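Long-range contacts in geranylgeranyl pyrophosphate synthase (Corynebacterium glutamicum, PDB 3LMD), which probably builds long-chain prenyl diphosphates from isoprenoid diphosphate units in a metal-dependent reaction, as an all-helical member of the FPP/GGPP synthase family: residues T23-F31 with K75-L84; T186-N194 with T266-R274. All blocks are in the same frame, centred on the assembly; numbering follows the deposited sequence. Where two conformers were deposited one is given.

Contact 1 of 2, residues T23-F31 with K75-L84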
# COMPACT_ATOMS: atom_id res chain seq x y z
N THR A 23 -18.66 8.07 15.05
CA THR A 23 -17.77 6.93 15.30
C THR A 23 -17.11 7.00 16.69
O THR A 23 -16.85 5.97 17.31
CB THR A 23 -16.66 6.82 14.20
OG1 THR A 23 -17.26 6.78 12.89
CG2 THR A 23 -15.82 5.58 14.39
N THR A 24 -16.84 8.21 17.18
CA THR A 24 -16.27 8.46 18.52
C THR A 24 -17.26 8.16 19.65
O THR A 24 -16.96 7.42 20.58
CB THR A 24 -15.78 9.93 18.68
OG1 THR A 24 -14.65 10.16 17.82
CG2 THR A 24 -15.40 10.24 20.13
N GLY A 25 -18.45 8.77 19.57
CA GLY A 25 -19.51 8.53 20.55
C GLY A 25 -19.97 7.07 20.63
O GLY A 25 -20.38 6.60 21.69
N ALA A 26 -19.91 6.37 19.50
CA ALA A 26 -20.31 4.96 19.41
C ALA A 26 -19.51 4.03 20.35
O ALA A 26 -20.07 3.12 20.97
CB ALA A 26 -20.21 4.47 17.97
N SER A 27 -18.20 4.25 20.43
CA SER A 27 -17.32 3.50 21.32
C SER A 27 -17.69 3.66 22.80
O SER A 27 -17.39 2.79 23.63
CB SER A 27 -15.87 3.92 21.11
OG SER A 27 -15.57 4.03 19.73
N GLN A 28 -18.36 4.77 23.13
CA GLN A 28 -18.62 5.13 24.53
C GLN A 28 -20.10 5.07 24.92
O GLN A 28 -20.53 5.73 25.86
CB GLN A 28 -18.04 6.51 24.84
CG GLN A 28 -16.52 6.49 25.00
CD GLN A 28 -15.85 7.64 24.29
OE1 GLN A 28 -16.51 8.58 23.84
NE2 GLN A 28 -14.53 7.58 24.17
N VAL A 29 -20.87 4.27 24.18
CA VAL A 29 -22.24 3.95 24.60
C VAL A 29 -22.15 2.75 25.55
O VAL A 29 -21.78 1.65 25.14
CB VAL A 29 -23.14 3.63 23.38
CG1 VAL A 29 -24.58 3.41 23.82
CG2 VAL A 29 -23.06 4.75 22.34
N GLU A 30 -22.45 2.97 26.83
CA GLU A 30 -22.25 1.94 27.86
C GLU A 30 -23.07 0.68 27.62
O GLU A 30 -24.28 0.77 27.40
CB GLU A 30 -22.57 2.51 29.25
CG GLU A 30 -21.66 3.66 29.67
CD GLU A 30 -22.19 4.41 30.87
OE1 GLU A 30 -22.85 3.77 31.72
OE2 GLU A 30 -21.96 5.63 30.96
N PHE A 31 -22.42 -0.48 27.64
CA PHE A 31 -23.16 -1.74 27.59
C PHE A 31 -23.90 -1.90 28.91
O PHE A 31 -23.33 -1.66 29.99
CB PHE A 31 -22.26 -2.97 27.34
CG PHE A 31 -21.28 -2.82 26.19
CD1 PHE A 31 -21.52 -1.93 25.14
CD2 PHE A 31 -20.13 -3.60 26.15
CE1 PHE A 31 -20.61 -1.80 24.09
CE2 PHE A 31 -19.22 -3.49 25.10
CZ PHE A 31 -19.46 -2.59 24.07
N LYS A 75 -10.55 5.38 22.15
CA LYS A 75 -11.24 4.11 21.84
C LYS A 75 -11.43 3.88 20.34
O LYS A 75 -11.89 4.75 19.60
CB LYS A 75 -12.55 3.97 22.63
CG LYS A 75 -12.33 3.56 24.08
CD LYS A 75 -13.61 3.06 24.73
CE LYS A 75 -13.32 2.47 26.10
NZ LYS A 75 -14.49 1.75 26.66
N ARG A 76 -11.05 2.68 19.90
CA ARG A 76 -10.98 2.33 18.48
C ARG A 76 -12.25 1.57 18.06
O ARG A 76 -12.40 0.38 18.36
CB ARG A 76 -9.76 1.46 18.27
CG ARG A 76 -8.45 2.09 18.81
CD ARG A 76 -7.22 1.33 18.33
NE ARG A 76 -5.99 1.93 18.84
CZ ARG A 76 -5.29 2.87 18.20
NH1 ARG A 76 -4.20 3.37 18.76
NH2 ARG A 76 -5.67 3.28 16.99
N PHE A 77 -13.15 2.25 17.36
CA PHE A 77 -14.45 1.64 17.05
C PHE A 77 -14.38 0.35 16.21
O PHE A 77 -15.13 -0.62 16.45
CB PHE A 77 -15.38 2.63 16.33
CG PHE A 77 -16.68 2.00 15.93
CD1 PHE A 77 -16.88 1.51 14.65
CD2 PHE A 77 -17.67 1.80 16.88
CE1 PHE A 77 -18.08 0.87 14.31
CE2 PHE A 77 -18.85 1.18 16.55
CZ PHE A 77 -19.06 0.70 15.26
N ARG A 78 -13.53 0.34 15.19
CA ARG A 78 -13.51 -0.82 14.28
C ARG A 78 -13.09 -2.12 14.96
O ARG A 78 -13.75 -3.16 14.78
CB ARG A 78 -12.67 -0.53 13.05
CG ARG A 78 -13.28 0.61 12.23
CD ARG A 78 -12.31 1.21 11.19
NE ARG A 78 -12.97 2.32 10.51
CZ ARG A 78 -13.10 3.54 11.04
NH1 ARG A 78 -12.56 3.81 12.22
NH2 ARG A 78 -13.72 4.51 10.36
N PRO A 79 -11.99 -2.08 15.74
CA PRO A 79 -11.68 -3.33 16.46
C PRO A 79 -12.75 -3.68 17.50
O PRO A 79 -13.04 -4.86 17.68
CB PRO A 79 -10.31 -3.07 17.10
CG PRO A 79 -9.95 -1.61 16.81
CD PRO A 79 -10.87 -1.10 15.75
N MET A 80 -13.34 -2.68 18.15
CA MET A 80 -14.40 -2.96 19.13
C MET A 80 -15.56 -3.69 18.46
O MET A 80 -16.11 -4.65 19.00
CB MET A 80 -14.93 -1.66 19.78
CG MET A 80 -15.95 -1.92 20.91
SD MET A 80 -16.93 -0.47 21.48
CE MET A 80 -18.23 -0.47 20.23
N PHE A 81 -15.94 -3.22 17.27
CA PHE A 81 -17.01 -3.89 16.51
C PHE A 81 -16.63 -5.32 16.14
O PHE A 81 -17.45 -6.23 16.24
CB PHE A 81 -17.39 -3.08 15.26
CG PHE A 81 -18.48 -3.75 14.43
CD1 PHE A 81 -19.62 -4.26 15.04
CD2 PHE A 81 -18.34 -3.91 13.07
CE1 PHE A 81 -20.62 -4.88 14.27
CE2 PHE A 81 -19.35 -4.51 12.30
CZ PHE A 81 -20.47 -4.99 12.89
N ALA A 82 -15.37 -5.55 15.74
CA ALA A 82 -14.92 -6.92 15.43
C ALA A 82 -15.03 -7.84 16.68
O ALA A 82 -15.39 -9.03 16.58
CB ALA A 82 -13.45 -6.90 14.94
N LEU A 83 -14.67 -7.29 17.83
CA LEU A 83 -14.75 -8.06 19.09
C LEU A 83 -16.22 -8.39 19.44
O LEU A 83 -16.54 -9.52 19.81
CB LEU A 83 -14.10 -7.31 20.26
CG LEU A 83 -12.59 -6.95 20.17
CD1 LEU A 83 -12.07 -6.19 21.38
CD2 LEU A 83 -11.69 -8.14 19.89
N LEU A 84 -17.11 -7.40 19.32
CA LEU A 84 -18.55 -7.64 19.52
C LEU A 84 -19.08 -8.68 18.56
O LEU A 84 -19.81 -9.61 18.97
CB LEU A 84 -19.33 -6.31 19.41
CG LEU A 84 -19.00 -5.30 20.51
CD1 LEU A 84 -19.65 -3.94 20.22
CD2 LEU A 84 -19.52 -5.85 21.83
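Thr23, Ala26 and Ser27 pack against Phe77 in a largely apolar, partly buried contact that lays the short N-terminal helix 21-27 and the loop after it on helix 77-86 and the residues leading into it; no hydrogen bond crosses it. The two short axes run 10.1 Å apart at 45°. CG anti to the backbone N (chi1 177°) directs the Phe77 ring toward helix 21-27, where Ala26 CB lies 3.8 Å from both CD2 and CE2 of Phe77. The branch of Thr23 that touches is the methyl: CG2 lies 3.6 Å from Phe77 CB, the two side chains crossing at about a right angle. Ser27 OG stands at the ring edge near its plane and gives a weak hydrogen bond to Thr23 O. Ser27 CB also meets Lys75 CB at 3.7 Å. Beyond the helix end, Phe31 CZ reaches Leu84 CD2 at 4.0 Å, the side chains coming from opposite directions, and Met80 SD makes an oblique Met-aromatic contact 5.5 Å from the Phe31 ring centroid. The Arg78 side chain is about 9 Å from that of Asp115, a calcium-binding residue, though this chain holds no calcium. Ile204 of helix 188-214 packs on Phe77, Phe236 of helix 219-246 meets its ring edge-to-face, and Leu36 of helix 34-55 and Ala339 of helix 335-349 also touch Phe31.

Contact 2 of 2, residues T186-N194 with T266-R274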
# COMPACT_ATOMS: atom_id res chain seq x y z
N THR A 186 -22.18 12.08 -13.07
CA THR A 186 -23.15 11.21 -12.41
C THR A 186 -24.07 11.99 -11.48
O THR A 186 -23.81 13.16 -11.14
CB THR A 186 -22.46 10.11 -11.60
OG1 THR A 186 -21.66 10.71 -10.57
CG2 THR A 186 -21.58 9.26 -12.50
N ASP A 187 -25.14 11.34 -11.06
CA ASP A 187 -26.02 11.91 -10.06
C ASP A 187 -25.21 12.19 -8.78
O ASP A 187 -24.57 11.28 -8.23
CB ASP A 187 -27.18 10.97 -9.78
CG ASP A 187 -28.20 11.59 -8.84
OD1 ASP A 187 -27.80 11.99 -7.72
OD2 ASP A 187 -29.39 11.66 -9.20
N PRO A 188 -25.21 13.44 -8.32
CA PRO A 188 -24.39 13.84 -7.17
C PRO A 188 -24.73 13.08 -5.86
O PRO A 188 -23.86 12.90 -5.01
CB PRO A 188 -24.69 15.34 -7.01
CG PRO A 188 -25.38 15.77 -8.33
CD PRO A 188 -26.00 14.56 -8.89
N ILE A 189 -25.97 12.64 -5.70
CA ILE A 189 -26.35 11.92 -4.49
C ILE A 189 -25.88 10.46 -4.54
O ILE A 189 -25.45 9.91 -3.54
CB ILE A 189 -27.87 12.00 -4.25
CG1 ILE A 189 -28.23 13.42 -3.80
CG2 ILE A 189 -28.31 10.96 -3.20
CD1 ILE A 189 -29.72 13.78 -3.94
N GLU A 190 -25.98 9.84 -5.71
CA GLU A 190 -25.37 8.52 -5.96
C GLU A 190 -23.85 8.56 -5.74
O GLU A 190 -23.27 7.62 -5.18
CB GLU A 190 -25.66 8.05 -7.39
CG GLU A 190 -27.12 7.76 -7.64
CD GLU A 190 -27.38 7.13 -9.01
OE1 GLU A 190 -26.43 7.03 -9.82
OE2 GLU A 190 -28.53 6.73 -9.27
N HIS A 191 -23.20 9.61 -6.23
CA HIS A 191 -21.77 9.80 -6.02
C HIS A 191 -21.44 9.85 -4.53
O HIS A 191 -20.55 9.16 -4.04
CB HIS A 191 -21.29 11.10 -6.69
CG HIS A 191 -19.86 11.44 -6.40
ND1 HIS A 191 -18.80 10.75 -6.95
CD2 HIS A 191 -19.32 12.40 -5.61
CE1 HIS A 191 -17.67 11.28 -6.53
NE2 HIS A 191 -17.95 12.29 -5.72
N TYR A 192 -22.16 10.70 -3.80
CA TYR A 192 -21.94 10.86 -2.39
C TYR A 192 -22.12 9.53 -1.71
O TYR A 192 -21.32 9.14 -0.89
CB TYR A 192 -22.93 11.89 -1.80
CG TYR A 192 -23.04 11.90 -0.29
CD1 TYR A 192 -22.26 12.76 0.47
CD2 TYR A 192 -23.98 11.10 0.37
CE1 TYR A 192 -22.37 12.80 1.86
CE2 TYR A 192 -24.09 11.11 1.75
CZ TYR A 192 -23.30 11.98 2.49
OH TYR A 192 -23.41 12.01 3.87
N THR A 193 -23.19 8.82 -2.05
CA THR A 193 -23.50 7.54 -1.41
C THR A 193 -22.40 6.51 -1.67
O THR A 193 -21.99 5.78 -0.75
CB THR A 193 -24.86 6.98 -1.88
OG1 THR A 193 -25.89 7.87 -1.47
CG2 THR A 193 -25.12 5.58 -1.26
N ASN A 194 -21.94 6.45 -2.91
CA ASN A 194 -20.87 5.51 -3.30
C ASN A 194 -19.57 5.81 -2.59
O ASN A 194 -18.88 4.91 -2.14
CB ASN A 194 -20.62 5.56 -4.82
CG ASN A 194 -21.74 4.93 -5.61
OD1 ASN A 194 -22.43 4.06 -5.13
ND2 ASN A 194 -21.93 5.38 -6.83
N THR A 266 -22.51 17.84 1.28
CA THR A 266 -22.97 16.53 1.74
C THR A 266 -24.49 16.34 1.53
O THR A 266 -25.18 17.22 1.03
CB THR A 266 -22.62 16.38 3.21
OG1 THR A 266 -23.27 17.41 3.95
CG2 THR A 266 -21.07 16.55 3.40
N LEU A 267 -25.01 15.18 1.92
CA LEU A 267 -26.37 14.80 1.56
C LEU A 267 -27.46 15.85 1.77
O LEU A 267 -28.26 16.06 0.87
CB LEU A 267 -26.77 13.53 2.32
CG LEU A 267 -27.96 12.76 1.79
CD1 LEU A 267 -27.75 12.47 0.29
CD2 LEU A 267 -28.08 11.44 2.60
N PRO A 268 -27.54 16.48 2.96
CA PRO A 268 -28.64 17.46 3.09
C PRO A 268 -28.55 18.61 2.08
O PRO A 268 -29.57 19.15 1.63
CB PRO A 268 -28.44 18.05 4.49
CG PRO A 268 -27.50 17.09 5.21
CD PRO A 268 -26.71 16.39 4.18
N VAL A 269 -27.33 19.01 1.75
CA VAL A 269 -27.12 20.09 0.80
C VAL A 269 -27.51 19.64 -0.59
O VAL A 269 -28.13 20.39 -1.34
CB VAL A 269 -25.63 20.58 0.76
CG1 VAL A 269 -25.49 21.83 -0.18
CG2 VAL A 269 -25.14 20.89 2.14
N LEU A 270 -27.15 18.40 -0.94
CA LEU A 270 -27.47 17.89 -2.26
C LEU A 270 -28.98 17.74 -2.44
O LEU A 270 -29.52 18.00 -3.50
CB LEU A 270 -26.80 16.53 -2.51
CG LEU A 270 -25.25 16.60 -2.42
CD1 LEU A 270 -24.65 15.17 -2.45
CD2 LEU A 270 -24.74 17.44 -3.59
N TYR A 271 -29.66 17.26 -1.41
CA TYR A 271 -31.14 17.20 -1.47
C TYR A 271 -31.76 18.61 -1.66
O TYR A 271 -32.66 18.80 -2.50
CB TYR A 271 -31.67 16.59 -0.19
CG TYR A 271 -31.69 15.07 -0.21
CD1 TYR A 271 -32.22 14.36 -1.29
CD2 TYR A 271 -31.21 14.35 0.86
CE1 TYR A 271 -32.25 12.97 -1.28
CE2 TYR A 271 -31.24 12.96 0.87
CZ TYR A 271 -31.76 12.29 -0.19
OH TYR A 271 -31.79 10.91 -0.14
N ALA A 272 -31.27 19.59 -0.89
CA ALA A 272 -31.79 20.97 -0.96
C ALA A 272 -31.55 21.55 -2.35
O ALA A 272 -32.43 22.20 -2.91
CB ALA A 272 -31.15 21.86 0.12
N LEU A 273 -30.38 21.28 -2.92
CA LEU A 273 -30.06 21.73 -4.30
C LEU A 273 -30.98 21.18 -5.40
O LEU A 273 -30.99 21.71 -6.52
CB LEU A 273 -28.59 21.35 -4.66
CG LEU A 273 -27.55 22.27 -4.05
CD1 LEU A 273 -26.13 21.62 -4.16
CD2 LEU A 273 -27.58 23.64 -4.72
N ARG A 274 -31.70 20.11 -5.09
CA ARG A 274 -32.58 19.43 -6.04
C ARG A 274 -33.99 20.06 -6.01
O ARG A 274 -34.78 19.86 -6.91
CB ARG A 274 -32.66 17.94 -5.65
CG ARG A 274 -33.24 16.98 -6.69
CD ARG A 274 -33.26 15.52 -6.15
NE ARG A 274 -34.18 15.38 -5.02
CZ ARG A 274 -34.42 14.26 -4.34
NH1 ARG A 274 -33.80 13.12 -4.64
NH2 ARG A 274 -35.30 14.29 -3.34
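Ile189 inserts as a knob into a hole formed by Leu267, Leu270, Tyr271 and Arg274, joining the first turns of helix 188-214 to helix 267-274. The short axes are nearly antiparallel, 170° apart in direction. From Ile189 CB two branches diverge. CG2, anti to the backbone N, meets Leu267 CD1 at 3.8 Å, while CG1 passes Leu270 CB at 3.7 Å as the two side chains slide by in opposite directions. An extended chi2 of 162° carries Ile189 CD1 onward to Tyr271, 3.7 Å from its CD1. In the conformer given, Arg274 NH1 lies 4.2 Å from Ile189 CD1, a position that a second conformer makes uncertain. One turn along from Ile189, the Tyr192 ring lies across the start of the other helix: Leu267 N sits over one face, 3.5 Å above the plane and offset toward the rim, and Leu267 CB touches CE2. Leu270 CD1 fills in beside Tyr192 CB and reaches Pro188 O at 3.5 Å. Three polar groups find partners off the interface: Asp187 OD1 caps helix 188-214 by accepting from Ile189 N at 2.8 Å, Ile189 O takes Thr193 N and OG1 from opposite faces of its plane, and Tyr192 OH bonds to Asp241 of helix 219-246. With no hydrogen bond across the interface, the two helices are joined through shape and apolar packing, and the tyrosine hydroxyl ties that packing to a third helix.

In the fold
From the N terminus, contact 1 comes first: the chain leaves 23-31, runs through helices 34-55 and 60-69, and closes a loop of 43 residues at 75-84, tying the N-terminal helix to helix 77-86. Helices 95-118, 132-157 and 159-181 follow before contact 2 opens at 186-194. Its loop of 71 residues holds the rest of helix 188-214, helices 219-246 and 258-262 and the unmodelled residues 248-255; closing at 266-274, it ties the start of helix 188-214 to the short helix 267-274. The loops lie in series. The centres of contact 1 and contact 2 are about 28 Å apart, on opposite sides of the chain's centre. Helix 188-214 links them: farther along, it packs on segment 75-84.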